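Local structure of bacterial regulatory proteins, tetR family (Corynebacterium glutamicum, 3AQT) at residues Asp100-Val105 / Arg138-Phe143; Ala49-Ser54 / Ala70-Gly75. The protein is a TetR-family transcriptional repressor that binds resorcinol as its inducer and probably recognises DNA through an N-terminal helix-turn-helix. All blocks are in the same frame, centred on the assembly; numbering follows the deposited sequence.

Contact 1 (Asp100-Val105 / Arg138-Phe143)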
ATOM      1  N   ASP B 100     -16.704  -9.928   2.647  1.00 31.86           N
ATOM      2  CA  ASP B 100     -17.160 -11.250   3.013  1.00 31.82           C
ATOM      3  C   ASP B 100     -15.964 -12.183   3.192  1.00 31.27           C
ATOM      4  O   ASP B 100     -15.895 -12.939   4.156  1.00 32.63           O
ATOM      5  CB  ASP B 100     -18.109 -11.786   1.935  1.00 32.12           C
ATOM      6  CG  ASP B 100     -18.617 -13.184   2.241  1.00 34.26           C
ATOM      7  OD1 ASP B 100     -19.442 -13.332   3.171  1.00 32.95           O
ATOM      8  OD2 ASP B 100     -18.186 -14.135   1.554  1.00 35.30           O
ATOM      9  N   ALA B 101     -15.010 -12.121   2.270  1.00 30.29           N
ATOM     10  CA  ALA B 101     -13.829 -12.977   2.361  1.00 30.90           C
ATOM     11  C   ALA B 101     -12.935 -12.645   3.566  1.00 31.11           C
ATOM     12  O   ALA B 101     -12.518 -13.537   4.306  1.00 29.67           O
ATOM     13  CB  ALA B 101     -13.015 -12.887   1.072  1.00 28.65           C
ATOM     14  N   PHE B 102     -12.642 -11.364   3.763  1.00 30.77           N
ATOM     15  CA  PHE B 102     -11.786 -10.963   4.871  1.00 31.45           C
ATOM     16  C   PHE B 102     -12.437 -11.191   6.230  1.00 31.87           C
ATOM     17  O   PHE B 102     -11.769 -11.603   7.181  1.00 32.39           O
ATOM     18  CB  PHE B 102     -11.383  -9.494   4.733  1.00 31.07           C
ATOM     19  CG  PHE B 102     -10.629  -9.186   3.475  1.00 30.53           C
ATOM     20  CD1 PHE B 102      -9.732 -10.105   2.944  1.00 31.25           C
ATOM     21  CD2 PHE B 102     -10.798  -7.963   2.835  1.00 31.87           C
ATOM     22  CE1 PHE B 102      -9.012  -9.814   1.793  1.00 33.78           C
ATOM     23  CE2 PHE B 102     -10.085  -7.655   1.681  1.00 34.58           C
ATOM     24  CZ  PHE B 102      -9.187  -8.585   1.156  1.00 32.75           C
ATOM     25  N   GLU B 103     -13.734 -10.926   6.330  1.00 32.02           N
ATOM     26  CA  GLU B 103     -14.431 -11.117   7.597  1.00 32.71           C
ATOM     27  C   GLU B 103     -14.473 -12.596   7.991  1.00 32.29           C
ATOM     28  O   GLU B 103     -14.349 -12.931   9.163  1.00 32.74           O
ATOM     29  CB  GLU B 103     -15.849 -10.561   7.516  1.00 32.86           C
ATOM     30  CG  GLU B 103     -16.650 -10.724   8.795  1.00 36.49           C
ATOM     31  CD  GLU B 103     -18.075 -10.229   8.636  1.00 40.09           C
ATOM     32  OE1 GLU B 103     -18.893 -10.442   9.550  1.00 41.03           O
ATOM     33  OE2 GLU B 103     -18.381  -9.624   7.587  1.00 45.58           O
ATOM     34  N   SER B 104     -14.637 -13.478   7.015  1.00 31.40           N
ATOM     35  CA  SER B 104     -14.680 -14.903   7.304  1.00 32.76           C
ATOM     36  C   SER B 104     -13.400 -15.344   7.990  1.00 33.03           C
ATOM     37  O   SER B 104     -13.444 -16.080   8.981  1.00 34.21           O
ATOM     38  CB  SER B 104     -14.862 -15.716   6.022  1.00 30.86           C
ATOM     39  OG  SER B 104     -16.107 -15.421   5.421  1.00 35.53           O
ATOM     40  N   VAL B 105     -12.261 -14.912   7.457  1.00 32.04           N
ATOM     41  CA  VAL B 105     -10.985 -15.282   8.048  1.00 33.41           C
ATOM     42  C   VAL B 105     -10.787 -14.567   9.386  1.00 33.98           C
ATOM     43  O   VAL B 105     -10.280 -15.151  10.342  1.00 34.32           O
ATOM     44  CB  VAL B 105      -9.815 -14.972   7.077  1.00 34.30           C
ATOM     45  CG1 VAL B 105      -8.476 -15.070   7.799  1.00 34.89           C
ATOM     46  CG2 VAL B 105      -9.833 -15.978   5.934  1.00 34.58           C
ATOM     47  N   ARG B 138      -7.798 -18.221  -5.248  1.00 64.23           N
ATOM     48  CA  ARG B 138      -7.875 -17.528  -6.526  1.00 62.36           C
ATOM     49  C   ARG B 138      -8.497 -16.160  -6.330  1.00 61.01           C
ATOM     50  O   ARG B 138      -7.957 -15.145  -6.761  1.00 61.20           O
ATOM     51  CB  ARG B 138      -8.743 -18.333  -7.491  1.00 63.70           C
ATOM     52  CG  ARG B 138      -8.793 -17.804  -8.910  1.00 65.89           C
ATOM     53  CD  ARG B 138      -9.892 -18.498  -9.692  1.00 68.61           C
ATOM     54  NE  ARG B 138      -9.877 -19.951  -9.513  1.00 70.87           N
ATOM     55  CZ  ARG B 138      -8.973 -20.769 -10.047  1.00 71.96           C
ATOM     56  NH1 ARG B 138      -8.000 -20.281 -10.808  1.00 72.96           N
ATOM     57  NH2 ARG B 138      -9.043 -22.076  -9.820  1.00 69.46           N
ATOM     58  N   ILE B 139      -9.642 -16.150  -5.664  1.00 59.42           N
ATOM     59  CA  ILE B 139     -10.386 -14.928  -5.415  1.00 57.17           C
ATOM     60  C   ILE B 139      -9.590 -13.924  -4.578  1.00 54.47           C
ATOM     61  O   ILE B 139      -9.671 -12.721  -4.814  1.00 53.26           O
ATOM     62  CB  ILE B 139     -11.752 -15.269  -4.751  1.00 59.58           C
ATOM     63  CG1 ILE B 139     -12.705 -14.086  -4.865  1.00 61.73           C
ATOM     64  CG2 ILE B 139     -11.555 -15.664  -3.296  1.00 61.10           C
ATOM     65  CD1 ILE B 139     -13.450 -14.073  -6.097  1.00 47.18           C
ATOM     66  N   TRP B 140      -8.814 -14.415  -3.613  1.00 53.19           N
ATOM     67  CA  TRP B 140      -8.003 -13.542  -2.763  1.00 51.28           C
ATOM     68  C   TRP B 140      -6.919 -12.852  -3.573  1.00 51.81           C
ATOM     69  O   TRP B 140      -6.773 -11.630  -3.519  1.00 52.30           O
ATOM     70  CB  TRP B 140      -7.347 -14.335  -1.634  1.00 50.42           C
ATOM     71  CG  TRP B 140      -8.217 -14.499  -0.433  1.00 49.09           C
ATOM     72  CD1 TRP B 140      -9.425 -15.132  -0.376  1.00 48.51           C
ATOM     73  CD2 TRP B 140      -7.966 -13.990   0.877  1.00 48.23           C
ATOM     74  NE1 TRP B 140      -9.942 -15.043   0.890  1.00 48.40           N
ATOM     75  CE2 TRP B 140      -9.068 -14.347   1.681  1.00 47.38           C
ATOM     76  CE3 TRP B 140      -6.913 -13.263   1.453  1.00 48.58           C
ATOM     77  CZ2 TRP B 140      -9.155 -14.001   3.031  1.00 47.38           C
ATOM     78  CZ3 TRP B 140      -6.997 -12.917   2.794  1.00 49.65           C
ATOM     79  CH2 TRP B 140      -8.114 -13.288   3.571  1.00 49.70           C
ATOM     80  N   GLY B 141      -6.153 -13.642  -4.316  1.00 51.38           N
ATOM     81  CA  GLY B 141      -5.103 -13.073  -5.131  1.00 52.08           C
ATOM     82  C   GLY B 141      -5.678 -11.982  -6.005  1.00 52.63           C
ATOM     83  O   GLY B 141      -5.030 -10.974  -6.269  1.00 54.68           O
ATOM     84  N   GLY B 142      -6.911 -12.184  -6.452  1.00 52.34           N
ATOM     85  CA  GLY B 142      -7.559 -11.198  -7.289  1.00 53.18           C
ATOM     86  C   GLY B 142      -7.845  -9.915  -6.536  1.00 54.68           C
ATOM     87  O   GLY B 142      -7.798  -8.835  -7.118  1.00 56.17           O
ATOM     88  N   PHE B 143      -8.146 -10.023  -5.246  1.00 55.85           N
ATOM     89  CA  PHE B 143      -8.433  -8.838  -4.443  1.00 57.83           C
ATOM     90  C   PHE B 143      -7.201  -7.942  -4.323  1.00 57.72           C
ATOM     91  O   PHE B 143      -7.271  -6.734  -4.538  1.00 56.68           O
ATOM     92  CB  PHE B 143      -8.890  -9.227  -3.027  1.00 59.57           C
ATOM     93  CG  PHE B 143     -10.159 -10.041  -2.983  1.00 59.75           C
ATOM     94  CD1 PHE B 143     -11.292  -9.631  -3.680  1.00 59.68           C
ATOM     95  CD2 PHE B 143     -10.224 -11.212  -2.230  1.00 60.96           C
ATOM     96  CE1 PHE B 143     -12.472 -10.374  -3.628  1.00 59.91           C
ATOM     97  CE2 PHE B 143     -11.402 -11.968  -2.170  1.00 61.56           C
ATOM     98  CZ  PHE B 143     -12.527 -11.545  -2.873  1.00 60.95           C
TER
HETATM   99  O   HOH W   1     -12.399 -16.315   2.908  1.00 51.16           O
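Phe102, Trp140 and Phe143 form an aromatic cluster where helix 90-111 meets helix 138-146 in the all-helical body of this TetR-family repressor. The segment axes approach to 11.4 Å at 115°, a separation wide enough to be filled by rings. The main aromatic pair is T-shaped: Phe102 turns its edge to one face of the Trp140 indole, with planes at 82° and the ring centroids, taken on the six-membered side, 5.1 Å apart. Phe102 CD1 comes to 3.6 Å from Trp140 CH2, and CE1 of the same phenyl ring sits over the rim of the indole. The Phe102 and Phe143 rings meet obliquely. With CG of Trp140 anti to its carbonyl carbon (chi1 -86°), the indole is thrown out from its own helix to span the gap.

Aliphatic contacts flank the rings. Val105 CG2 packs 3.6 Å from Trp140 CZ2, while Ala101 CB points into the interface and touches Phe143 CE2 at 3.7 Å. Phe102 also packs on Val153 and Leu154 of helix 150-157, so the cluster joins several helices of the core. Leu130 of helix 119-134, which lines the resorcinol pocket, is touched by Val105 and Trp140, so the packing borders that pocket.

Polar linkage between the segments runs through one water. It donates to Ala101 O at 3.1 Å and, at the edge of the indole and in its plane, accepts a weak bond from Trp140 NE1 at 3.4 Å.

Contact 2 (Ala49-Ser54 / Ala70-Gly75)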
ATOM      1  N   ALA B  49     -27.946  -9.250  -1.334  1.00 32.78           N
ATOM      2  CA  ALA B  49     -27.393 -10.445  -0.726  1.00 29.23           C
ATOM      3  C   ALA B  49     -27.172 -11.540  -1.766  1.00 28.60           C
ATOM      4  O   ALA B  49     -26.116 -12.189  -1.785  1.00 28.16           O
ATOM      5  CB  ALA B  49     -28.320 -10.936   0.371  1.00 24.73           C
ATOM      6  N   ARG B  50     -28.161 -11.738  -2.636  1.00 29.04           N
ATOM      7  CA  ARG B  50     -28.069 -12.756  -3.676  1.00 29.31           C
ATOM      8  C   ARG B  50     -27.019 -12.426  -4.717  1.00 28.68           C
ATOM      9  O   ARG B  50     -26.361 -13.324  -5.253  1.00 29.88           O
ATOM     10  CB  ARG B  50     -29.424 -12.948  -4.348  1.00 30.68           C
ATOM     11  CG  ARG B  50     -30.451 -13.560  -3.436  1.00 33.38           C
ATOM     12  CD  ARG B  50     -31.807 -13.617  -4.089  1.00 35.28           C
ATOM     13  NE  ARG B  50     -32.825 -14.050  -3.141  1.00 39.19           N
ATOM     14  CZ  ARG B  50     -34.114 -14.190  -3.437  1.00 41.63           C
ATOM     15  NH1 ARG B  50     -34.544 -13.928  -4.666  1.00 41.63           N
ATOM     16  NH2 ARG B  50     -34.971 -14.599  -2.509  1.00 39.51           N
ATOM     17  N   LEU B  51     -26.869 -11.140  -5.012  1.00 28.57           N
ATOM     18  CA  LEU B  51     -25.868 -10.695  -5.973  1.00 29.40           C
ATOM     19  C   LEU B  51     -24.484 -10.953  -5.399  1.00 29.95           C
ATOM     20  O   LEU B  51     -23.590 -11.437  -6.100  1.00 30.96           O
ATOM     21  CB  LEU B  51     -26.046  -9.206  -6.287  1.00 30.20           C
ATOM     22  CG  LEU B  51     -27.230  -8.902  -7.211  1.00 31.21           C
ATOM     23  CD1 LEU B  51     -27.430  -7.414  -7.339  1.00 33.15           C
ATOM     24  CD2 LEU B  51     -26.972  -9.525  -8.580  1.00 29.49           C
ATOM     25  N   ILE B  52     -24.315 -10.649  -4.115  1.00 30.55           N
ATOM     26  CA  ILE B  52     -23.038 -10.865  -3.446  1.00 30.97           C
ATOM     27  C   ILE B  52     -22.673 -12.347  -3.520  1.00 32.34           C
ATOM     28  O   ILE B  52     -21.543 -12.705  -3.862  1.00 31.89           O
ATOM     29  CB  ILE B  52     -23.105 -10.411  -1.968  1.00 33.23           C
ATOM     30  CG1 ILE B  52     -23.240  -8.888  -1.909  1.00 35.63           C
ATOM     31  CG2 ILE B  52     -21.862 -10.849  -1.219  1.00 32.11           C
ATOM     32  CD1 ILE B  52     -22.231  -8.062  -2.686  1.00 47.18           C
ATOM     33  N   THR B  53     -23.642 -13.205  -3.208  1.00 32.60           N
ATOM     34  CA  THR B  53     -23.441 -14.653  -3.239  1.00 31.23           C
ATOM     35  C   THR B  53     -23.111 -15.107  -4.656  1.00 30.27           C
ATOM     36  O   THR B  53     -22.229 -15.947  -4.863  1.00 30.42           O
ATOM     37  CB  THR B  53     -24.716 -15.402  -2.754  1.00 31.66           C
ATOM     38  OG1 THR B  53     -24.995 -15.036  -1.397  1.00 32.15           O
ATOM     39  CG2 THR B  53     -24.526 -16.919  -2.830  1.00 29.30           C
ATOM     40  N   SER B  54     -23.819 -14.550  -5.630  1.00 29.74           N
ATOM     41  CA  SER B  54     -23.587 -14.914  -7.025  1.00 32.37           C
ATOM     42  C   SER B  54     -22.168 -14.543  -7.443  1.00 32.34           C
ATOM     43  O   SER B  54     -21.416 -15.379  -7.961  1.00 31.60           O
ATOM     44  CB  SER B  54     -24.597 -14.207  -7.933  1.00 31.83           C
ATOM     45  OG  SER B  54     -24.390 -14.582  -9.285  1.00 31.76           O
ATOM     46  N   ALA B  70     -23.390  -9.401 -16.056  1.00 49.24           N
ATOM     47  CA  ALA B  70     -24.490 -10.093 -16.716  1.00 49.29           C
ATOM     48  C   ALA B  70     -24.577 -11.499 -16.139  1.00 48.15           C
ATOM     49  O   ALA B  70     -25.653 -11.981 -15.793  1.00 47.26           O
ATOM     50  CB  ALA B  70     -24.255 -10.159 -18.220  1.00 50.73           C
ATOM     51  N   GLU B  71     -23.434 -12.155 -16.026  1.00 47.25           N
ATOM     52  CA  GLU B  71     -23.415 -13.501 -15.488  1.00 48.57           C
ATOM     53  C   GLU B  71     -23.790 -13.514 -13.997  1.00 46.95           C
ATOM     54  O   GLU B  71     -24.421 -14.446 -13.507  1.00 47.30           O
ATOM     55  CB  GLU B  71     -22.036 -14.120 -15.701  1.00 50.37           C
ATOM     56  CG  GLU B  71     -21.999 -15.590 -15.379  1.00 58.78           C
ATOM     57  CD  GLU B  71     -20.734 -16.262 -15.856  1.00 63.30           C
ATOM     58  OE1 GLU B  71     -20.663 -17.509 -15.745  1.00 64.39           O
ATOM     59  OE2 GLU B  71     -19.820 -15.546 -16.337  1.00 66.63           O
ATOM     60  N   ILE B  72     -23.407 -12.464 -13.285  1.00 44.68           N
ATOM     61  CA  ILE B  72     -23.701 -12.345 -11.866  1.00 42.27           C
ATOM     62  C   ILE B  72     -25.194 -12.143 -11.639  1.00 42.07           C
ATOM     63  O   ILE B  72     -25.765 -12.688 -10.694  1.00 40.74           O
ATOM     64  CB  ILE B  72     -22.914 -11.162 -11.259  1.00 40.35           C
ATOM     65  CG1 ILE B  72     -21.431 -11.526 -11.199  1.00 38.06           C
ATOM     66  CG2 ILE B  72     -23.454 -10.805  -9.885  1.00 38.37           C
ATOM     67  CD1 ILE B  72     -20.488 -10.349 -10.955  1.00 47.18           C
ATOM     68  N   THR B  73     -25.825 -11.353 -12.499  1.00 43.86           N
ATOM     69  CA  THR B  73     -27.251 -11.100 -12.361  1.00 46.28           C
ATOM     70  C   THR B  73     -28.032 -12.359 -12.713  1.00 46.42           C
ATOM     71  O   THR B  73     -29.113 -12.597 -12.185  1.00 46.01           O
ATOM     72  CB  THR B  73     -27.711  -9.936 -13.263  1.00 47.17           C
ATOM     73  OG1 THR B  73     -27.219 -10.136 -14.590  1.00 50.84           O
ATOM     74  CG2 THR B  73     -27.188  -8.614 -12.735  1.00 48.82           C
ATOM     75  N   GLU B  74     -27.479 -13.168 -13.605  1.00 47.27           N
ATOM     76  CA  GLU B  74     -28.137 -14.405 -13.983  1.00 47.86           C
ATOM     77  C   GLU B  74     -28.096 -15.332 -12.768  1.00 46.11           C
ATOM     78  O   GLU B  74     -29.110 -15.903 -12.378  1.00 47.06           O
ATOM     79  CB  GLU B  74     -27.420 -15.058 -15.169  1.00 51.32           C
ATOM     80  CG  GLU B  74     -28.095 -16.330 -15.679  1.00 59.14           C
ATOM     81  CD  GLU B  74     -27.391 -16.944 -16.891  1.00 65.60           C
ATOM     82  OE1 GLU B  74     -26.226 -17.387 -16.754  1.00 68.24           O
ATOM     83  OE2 GLU B  74     -28.010 -16.984 -17.983  1.00 67.65           O
ATOM     84  N   GLY B  75     -26.917 -15.467 -12.167  1.00 43.41           N
ATOM     85  CA  GLY B  75     -26.774 -16.326 -11.007  1.00 40.58           C
ATOM     86  C   GLY B  75     -27.710 -15.955  -9.873  1.00 39.93           C
ATOM     87  O   GLY B  75     -28.101 -16.809  -9.084  1.00 38.71           O
TER
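Ser54 and Ile72 carry most of this interface, with Leu51 next, and together they join the first two helices of the TetR DNA-binding domain. The segment axes come within 8.3 Å and their directions differ by 119°, a close crossing in which the CA atoms of Ser54 and Gly75 lie 5.3 Å apart.

Ser54 supplies the polar link. Its OG donates to Ile72 O at 2.7 Å, lying in the carbonyl plane on a lone pair, with a C=O...OG angle of 118°. The hydroxyl is anti to the serine's own backbone N (chi1 -179°), which carries it across to helix 69-75. There Ser54 OG packs directly on the backbone, 3.4 Å from Gly75 CA, with no side chain intervening.

Ile72 contributes its carbonyl to that bond and its CG2 branch to the apolar side of the contact. CG2 rests 3.8 Å from Leu51 O, and also lies close to the Ser54 hydroxyl. Leu51 answers with a single methyl: CD2 meets Ile72 CG2 at 4.0 Å, the two side chains crossing at about a right angle, and the same methyl reaches Thr73 CA at 4.1 Å. One hydrogen bond thus sits beside a small hydrocarbon patch.

Helix 69-75 opens the predicted helix-turn-helix, so the contact sets that motif against helix 41-62. Ile72 extends the packing to Ala55 and Met59 further along helix 41-62 and to Leu93 of helix 90-111, while Ile52, whose CB is directed away from helix 69-75, also packs on Leu93, tying all three helices together.

How the contacts relate
Both contacts are largely buried, but the centre of contact 1 lies about 6 Å from the chain centre and that of contact 2 about 22 Å, out in the DNA-binding domain. Their own centres are about 17 Å apart. Chemistry follows position: contact 1, near the inducer pocket, is dominated by aromatic rings, with Ala101 and Val105 beside them, and its polar link is indirect, whereas contact 2 has more closely spaced axes, a serine with two branched aliphatic side chains, and a direct hydrogen bond. Helix 90-111 forms one side of contact 1 and also packs against both segments of contact 2. A salt bridge from Asp100 to Arg56 adds a second tie between helices 90-111 and 41-62.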